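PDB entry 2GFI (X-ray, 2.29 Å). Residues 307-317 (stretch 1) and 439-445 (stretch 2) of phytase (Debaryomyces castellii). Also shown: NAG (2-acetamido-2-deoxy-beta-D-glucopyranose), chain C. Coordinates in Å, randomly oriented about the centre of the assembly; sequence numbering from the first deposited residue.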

# COMPACT_ATOMS: atom_id res chain seq x y z
N SER A 307 39.08 4.32 -7.98
CA SER A 307 39.35 4.75 -9.35
C SER A 307 39.75 3.62 -10.26
O SER A 307 39.70 3.77 -11.49
N THR A 308 40.15 2.49 -9.69
CA THR A 308 40.52 1.35 -10.50
C THR A 308 39.31 0.83 -11.23
O THR A 308 39.36 0.67 -12.48
N LEU A 309 38.21 0.60 -10.50
CA LEU A 309 36.95 0.18 -11.13
C LEU A 309 36.30 1.30 -11.91
O LEU A 309 35.64 1.03 -12.87
N LEU A 310 36.49 2.55 -11.50
CA LEU A 310 35.92 3.67 -12.27
C LEU A 310 36.55 3.76 -13.65
O LEU A 310 35.83 3.90 -14.65
N ASN A 311 37.89 3.64 -13.70
CA ASN A 311 38.66 3.58 -14.98
C ASN A 311 38.27 2.43 -15.88
O ASN A 311 38.03 2.62 -17.08
N ALA A 312 38.18 1.24 -15.30
CA ALA A 312 37.84 0.02 -16.01
C ALA A 312 36.46 0.11 -16.63
O ALA A 312 36.28 -0.16 -17.84
N SER A 313 35.50 0.54 -15.81
CA SER A 313 34.14 0.83 -16.26
C SER A 313 34.10 1.83 -17.42
O SER A 313 33.32 1.67 -18.36
N LEU A 314 34.93 2.87 -17.32
CA LEU A 314 35.03 3.87 -18.39
C LEU A 314 35.63 3.27 -19.66
O LEU A 314 35.12 3.53 -20.75
N GLU A 315 36.70 2.47 -19.53
CA GLU A 315 37.24 1.72 -20.66
C GLU A 315 36.15 0.90 -21.32
O GLU A 315 36.06 0.87 -22.55
N LEU A 316 35.30 0.26 -20.53
CA LEU A 316 34.18 -0.50 -21.11
C LEU A 316 33.20 0.38 -21.87
O LEU A 316 32.72 -0.01 -22.92
N LEU A 317 32.89 1.56 -21.33
CA LEU A 317 31.87 2.43 -21.97
C LEU A 317 32.41 3.03 -23.26
O LEU A 317 31.66 3.29 -24.20
N ALA A 439 46.30 -2.14 -13.14
CA ALA A 439 45.00 -1.80 -13.68
C ALA A 439 44.17 -3.07 -13.78
O ALA A 439 44.70 -4.19 -13.68
N VAL A 440 42.85 -2.88 -13.94
CA VAL A 440 41.93 -3.97 -14.21
C VAL A 440 42.15 -4.40 -15.66
O VAL A 440 42.18 -3.56 -16.58
N THR A 441 42.29 -5.71 -15.83
CA THR A 441 42.29 -6.33 -17.14
C THR A 441 41.29 -7.47 -17.21
O THR A 441 41.02 -7.96 -18.30
N PHE A 442 40.74 -7.90 -16.07
CA PHE A 442 39.92 -9.12 -16.06
C PHE A 442 38.69 -9.04 -16.98
O PHE A 442 38.24 -10.07 -17.46
N TYR A 443 38.14 -7.85 -17.23
CA TYR A 443 36.99 -7.74 -18.17
C TYR A 443 37.39 -8.07 -19.62
O TYR A 443 36.53 -8.44 -20.44
N TRP A 444 38.68 -7.95 -19.94
CA TRP A 444 39.18 -8.19 -21.29
C TRP A 444 40.00 -9.48 -21.47
O TRP A 444 39.93 -10.14 -22.51
N ASP A 445 40.76 -9.86 -20.46
CA ASP A 445 41.64 -11.00 -20.62
C ASP A 445 41.13 -12.25 -19.95
O ASP A 445 41.89 -13.20 -19.75

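A helix can hold a distant segment of its own chain without a single direct hydrogen bond, provided that apolar side chains interlock and a water links the two backbones. Residues 307-317 and 439-445 of this phytase illustrate the principle, burying 405 Å² between them.

Ala 439 lies sideways and contributes little. At Val 440 the chain makes its first firm contact: its side chain, in the t rotamer, points toward the helix, and its CB lies 3.6 Å from CB of Ala 312, whose small methyl also points across. Val 440 CG2 reaches CD2 of Leu 309 at 4.1 Å. The backbone is bridged by a water, which accepts from Val 440 N (3.0 Å) and donates to Thr 308 O (2.9 Å); that carbonyl also accepts the helical bond from Ala 312 N.

Thr 441 turns away, and its p rotamer instead serves its own stretch: OG1 donates a very short 2.5 Å hydrogen bond to OD2 of Asp 445. Phe 442 (p) starts sideways, yet its CZ comes within 4.4 Å of Leu 309 CD2.

The two following residues, both m and both pointing toward the helix, engage Leu 316, an m,t leucine. Its CD1 sits over the face of the Tyr 443 ring, 4.0 Å from the ring centroid, in a CH-pi contact, while Ala 312 CB meets the edge of that ring. Its CD2 packs 3.5 Å from CZ2 of Trp 444. Trp 444, the residue most covered by the other stretch, also brings CH2 to 3.5 Å from Ala 312 O at the edge of its ring and has Glu 315 OE1 over one face, 3.6 Å from CH2.

Asn 311 lies sideways, outside this contact; its ND2 is bonded covalently to C1 of NAG (1.5 Å).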

# COMPACT_ATOMS: atom_id res chain seq x y z
CB SER A 307 40.46 5.81 -9.38
OG SER A 307 40.05 6.99 -8.74
CB THR A 308 41.25 0.22 -9.70
OG1 THR A 308 40.41 -0.25 -8.64
CG2 THR A 308 42.45 0.77 -8.97
CB LEU A 309 35.94 -0.43 -10.13
CG LEU A 309 36.32 -1.79 -9.53
CD1 LEU A 309 35.29 -2.24 -8.49
CD2 LEU A 309 36.54 -2.87 -10.62
CB LEU A 310 36.04 4.99 -11.51
CG LEU A 310 35.32 6.19 -12.12
CD1 LEU A 310 33.85 5.91 -12.15
CD2 LEU A 310 35.66 7.46 -11.37
CB ASN A 311 40.16 3.45 -14.69
CG ASN A 311 40.82 4.77 -14.35
OD1 ASN A 311 40.22 5.84 -14.53
ND2 ASN A 311 42.09 4.71 -13.89
CB ALA A 312 37.91 -1.18 -15.05
CB SER A 313 33.29 1.34 -15.08
OG SER A 313 32.27 2.22 -15.52
CB LEU A 314 35.80 5.11 -17.92
CG LEU A 314 36.01 6.16 -19.03
CD1 LEU A 314 34.70 6.81 -19.40
CD2 LEU A 314 37.06 7.19 -18.64
CB GLU A 315 38.40 0.79 -20.25
CG GLU A 315 39.65 1.53 -19.81
CD GLU A 315 40.80 0.58 -19.51
OE1 GLU A 315 40.94 -0.45 -20.24
OE2 GLU A 315 41.59 0.87 -18.56
CB LEU A 316 33.46 -1.34 -20.05
CG LEU A 316 34.25 -2.50 -19.41
CD1 LEU A 316 33.54 -3.05 -18.20
CD2 LEU A 316 34.42 -3.58 -20.44
CB LEU A 317 31.43 3.56 -21.03
CG LEU A 317 30.70 3.13 -19.76
CD1 LEU A 317 30.89 4.18 -18.67
CD2 LEU A 317 29.22 2.82 -20.03
CB ALA A 439 45.17 -1.13 -15.07
CB VAL A 440 40.42 -3.55 -14.01
CG1 VAL A 440 39.43 -4.57 -14.67
CG2 VAL A 440 40.09 -3.32 -12.55
CB THR A 441 43.73 -6.85 -17.53
OG1 THR A 441 44.16 -7.87 -16.61
CG2 THR A 441 44.80 -5.72 -17.42
CB PHE A 442 39.58 -9.62 -14.62
CG PHE A 442 38.73 -8.66 -13.81
CD1 PHE A 442 37.36 -8.54 -14.06
CD2 PHE A 442 39.30 -7.86 -12.83
CE1 PHE A 442 36.58 -7.65 -13.33
CE2 PHE A 442 38.53 -6.94 -12.09
CZ PHE A 442 37.15 -6.85 -12.35
CB TYR A 443 36.26 -6.37 -18.13
CG TYR A 443 35.65 -5.99 -16.79
CD1 TYR A 443 34.56 -6.68 -16.28
CD2 TYR A 443 36.15 -4.91 -16.06
CE1 TYR A 443 33.99 -6.33 -15.06
CE2 TYR A 443 35.60 -4.56 -14.82
CZ TYR A 443 34.52 -5.27 -14.34
OH TYR A 443 33.97 -4.95 -13.13
CB TRP A 444 39.95 -6.97 -21.78
CG TRP A 444 39.10 -5.75 -21.71
CD1 TRP A 444 38.16 -5.34 -22.62
CD2 TRP A 444 39.06 -4.81 -20.64
NE1 TRP A 444 37.55 -4.18 -22.19
CE2 TRP A 444 38.08 -3.83 -20.97
CE3 TRP A 444 39.75 -4.68 -19.43
CZ2 TRP A 444 37.78 -2.76 -20.13
CZ3 TRP A 444 39.44 -3.62 -18.61
CH2 TRP A 444 38.46 -2.66 -18.96
CB ASP A 445 43.03 -10.65 -20.08
CG ASP A 445 43.06 -10.43 -18.57
OD1 ASP A 445 42.07 -10.79 -17.85
OD2 ASP A 445 44.04 -9.91 -18.01
C1 NAG C . 42.89 5.92 -13.97
C2 NAG C . 44.15 5.63 -13.12
C3 NAG C . 45.24 6.70 -13.29
C4 NAG C . 45.54 6.95 -14.79
C5 NAG C . 44.19 7.28 -15.44
C6 NAG C . 44.27 7.58 -16.92
C7 NAG C . 43.77 4.26 -11.07
C8 NAG C . 43.85 4.33 -9.57
N2 NAG C . 43.80 5.45 -11.71
O3 NAG C . 46.39 6.29 -12.59
O4 NAG C . 46.57 7.92 -15.05
O5 NAG C . 43.29 6.19 -15.30
O6 NAG C . 42.93 7.70 -17.34
O7 NAG C . 43.68 3.15 -11.63
O HOH W 1 41.81 -0.04 -13.83